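Local coordinates for glycosyl hydrolase (Streptomyces cattleya, PDB 7LR8) that is a family GH5 retaining glycosidase that probably hydrolyses the beta-1,4-mannosidic linkage of Man-beta-1,4-GlcNAc, a disaccharide of the N-glycan core, at the interface of chains A and B. Coordinates in Å, arbitrary orientation; residue numbers count along the deposited sequence, not the author numbering. Chains: chain A/B, Uncharacterized protein ScGH5_18.

The interface of chains A and B. Residues chain A 65, 67-68, 109; chain B 28, 103, 313-314, 316.
A:Asn65 reaches across to the backbone of B:Ala314 and grips it with both ends of its amide. Its carbonyl oxygen OD1 accepts from B:Ala314 N at 2.8 Å, the donor tilted 16° from the carbonyl plane, while its ND2 donates to B:Ala314 O at 3.0 Å, in the plane of the B:Ala314 carbonyl and on one of its lone pairs. Asparagine suits this place because one short side chain offers an acceptor and a donor to the same residue. CG stands anti to the backbone N (chi1 176°), which carries the amide out to chain B. Within chain A, A:Thr67 N also donates to A:Asn65 OD1, at 2.9 Å, and helps fix the amide's rotation; A:Thr67 OG1 lies 3.2 Å from B:Ala314 N, a longer second acceptor. A water 2.9 Å from A:Asn65 ND2 also binds NE2 of B:His28 in the plane of the imidazole, at its edge. B:Leu313 crosses the asparagine obliquely, its CD2 methyl 3.8 Å from A:Asn65 CG, and lies alongside A:Leu68, pointing the same way; these branched aliphatic chains give the polar clasp a greasy flank. Farther along, CE1 of B:Phe103 lies 4.0 Å from A:Trp109 CB. Were A:Asn65 cut back to an alanine, B:Ala314 O would probably lose its amide donor and N keep just the longer hydroxyl contact. Repeated by two-fold symmetry, this clasp joins the two copies in the crystal, possibly as a dimer in solution.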
loop_
_atom_site.group_PDB
_atom_site.type_symbol
_atom_site.label_atom_id
_atom_site.label_comp_id
_atom_site.label_asym_id
_atom_site.label_seq_id
_atom_site.Cartn_x
_atom_site.Cartn_y
_atom_site.Cartn_z
ATOM N N ASN A 65 -4.716 0.258 -9.402
ATOM C CA ASN A 65 -6.014 -0.394 -9.421
ATOM C C ASN A 65 -5.855 -1.626 -10.303
ATOM O O ASN A 65 -5.004 -1.637 -11.194
ATOM C CB ASN A 65 -7.086 0.578 -9.951
ATOM C CG ASN A 65 -8.447 -0.058 -10.097
ATOM O OD1 ASN A 65 -8.718 -0.735 -11.089
ATOM N ND2 ASN A 65 -9.326 0.184 -9.125
ATOM N N THR A 67 -7.361 -2.748 -12.753
ATOM C CA THR A 67 -7.460 -2.499 -14.188
ATOM C C THR A 67 -6.988 -1.091 -14.542
ATOM O O THR A 67 -7.533 -0.426 -15.426
ATOM C CB THR A 67 -8.877 -2.764 -14.702
ATOM O OG1 THR A 67 -9.840 -2.029 -13.929
ATOM C CG2 THR A 67 -9.180 -4.251 -14.618
ATOM N N LEU A 68 -5.939 -0.628 -13.870
ATOM C CA LEU A 68 -5.237 0.585 -14.278
ATOM C C LEU A 68 -3.748 0.273 -14.188
ATOM O O LEU A 68 -3.167 0.291 -13.097
ATOM C CB LEU A 68 -5.600 1.789 -13.418
ATOM C CG LEU A 68 -4.717 3.030 -13.626
ATOM C CD1 LEU A 68 -4.696 3.465 -15.081
ATOM C CD2 LEU A 68 -5.180 4.181 -12.750
ATOM N N TRP A 109 -5.856 -2.914 -3.614
ATOM C CA TRP A 109 -6.858 -3.869 -4.079
ATOM C C TRP A 109 -6.495 -5.330 -3.747
ATOM O O TRP A 109 -7.206 -6.243 -4.189
ATOM C CB TRP A 109 -7.110 -3.690 -5.592
ATOM C CG TRP A 109 -5.886 -3.611 -6.497
ATOM C CD1 TRP A 109 -5.140 -2.506 -6.780
ATOM C CD2 TRP A 109 -5.296 -4.694 -7.247
ATOM N NE1 TRP A 109 -4.121 -2.831 -7.654
ATOM C CE2 TRP A 109 -4.188 -4.164 -7.945
ATOM C CE3 TRP A 109 -5.596 -6.063 -7.385
ATOM C CZ2 TRP A 109 -3.381 -4.945 -8.778
ATOM C CZ3 TRP A 109 -4.795 -6.840 -8.217
ATOM C CH2 TRP A 109 -3.688 -6.278 -8.889
ATOM N N HIS B 28 -6.017 8.333 -7.583
ATOM C CA HIS B 28 -4.717 8.008 -8.148
ATOM C C HIS B 28 -4.177 9.121 -9.037
ATOM O O HIS B 28 -3.075 8.972 -9.581
ATOM C CB HIS B 28 -4.784 6.698 -8.935
ATOM C CG HIS B 28 -5.432 5.568 -8.189
ATOM N ND1 HIS B 28 -4.940 5.082 -6.996
ATOM C CD2 HIS B 28 -6.521 4.814 -8.483
ATOM C CE1 HIS B 28 -5.706 4.088 -6.579
ATOM N NE2 HIS B 28 -6.672 3.903 -7.462
ATOM N N PHE B 103 -11.337 1.009 -0.116
ATOM C CA PHE B 103 -9.907 0.713 -0.169
ATOM C C PHE B 103 -9.148 1.355 0.989
ATOM O O PHE B 103 -9.344 2.537 1.305
ATOM C CB PHE B 103 -9.299 1.211 -1.483
ATOM C CG PHE B 103 -9.901 0.583 -2.701
ATOM C CD1 PHE B 103 -9.465 -0.660 -3.140
ATOM C CD2 PHE B 103 -10.929 1.231 -3.403
ATOM C CE1 PHE B 103 -10.036 -1.248 -4.266
ATOM C CE2 PHE B 103 -11.483 0.657 -4.526
ATOM C CZ PHE B 103 -11.039 -0.592 -4.955
ATOM N N LEU B 313 -12.165 1.417 -13.689
ATOM C CA LEU B 313 -11.452 1.074 -12.464
ATOM C C LEU B 313 -12.218 -0.055 -11.783
ATOM O O LEU B 313 -13.442 0.018 -11.644
ATOM C CB LEU B 313 -11.329 2.285 -11.542
ATOM C CG LEU B 313 -10.499 3.476 -12.037
ATOM C CD1 LEU B 313 -10.737 4.685 -11.151
ATOM C CD2 LEU B 313 -9.010 3.129 -12.061
ATOM N N ALA B 314 -11.513 -1.112 -11.397
ATOM C CA ALA B 314 -12.194 -2.310 -10.939
ATOM C C ALA B 314 -12.350 -2.326 -9.421
ATOM O O ALA B 314 -11.673 -1.599 -8.690
ATOM C CB ALA B 314 -11.435 -3.561 -11.390
ATOM N N PHE B 316 -14.492 -1.557 -7.039
ATOM C CA PHE B 316 -15.322 -0.746 -6.168
ATOM C C PHE B 316 -16.651 -1.453 -5.934
ATOM O O PHE B 316 -17.230 -2.008 -6.877
ATOM C CB PHE B 316 -15.621 0.632 -6.773
ATOM C CG PHE B 316 -14.451 1.579 -6.795
ATOM C CD1 PHE B 316 -13.463 1.450 -7.760
ATOM C CD2 PHE B 316 -14.372 2.644 -5.891
ATOM C CE1 PHE B 316 -12.390 2.326 -7.807
ATOM C CE2 PHE B 316 -13.296 3.526 -5.928
ATOM C CZ PHE B 316 -12.306 3.372 -6.890
HETATM O O HOH W 1 -8.683 1.990 -6.978
#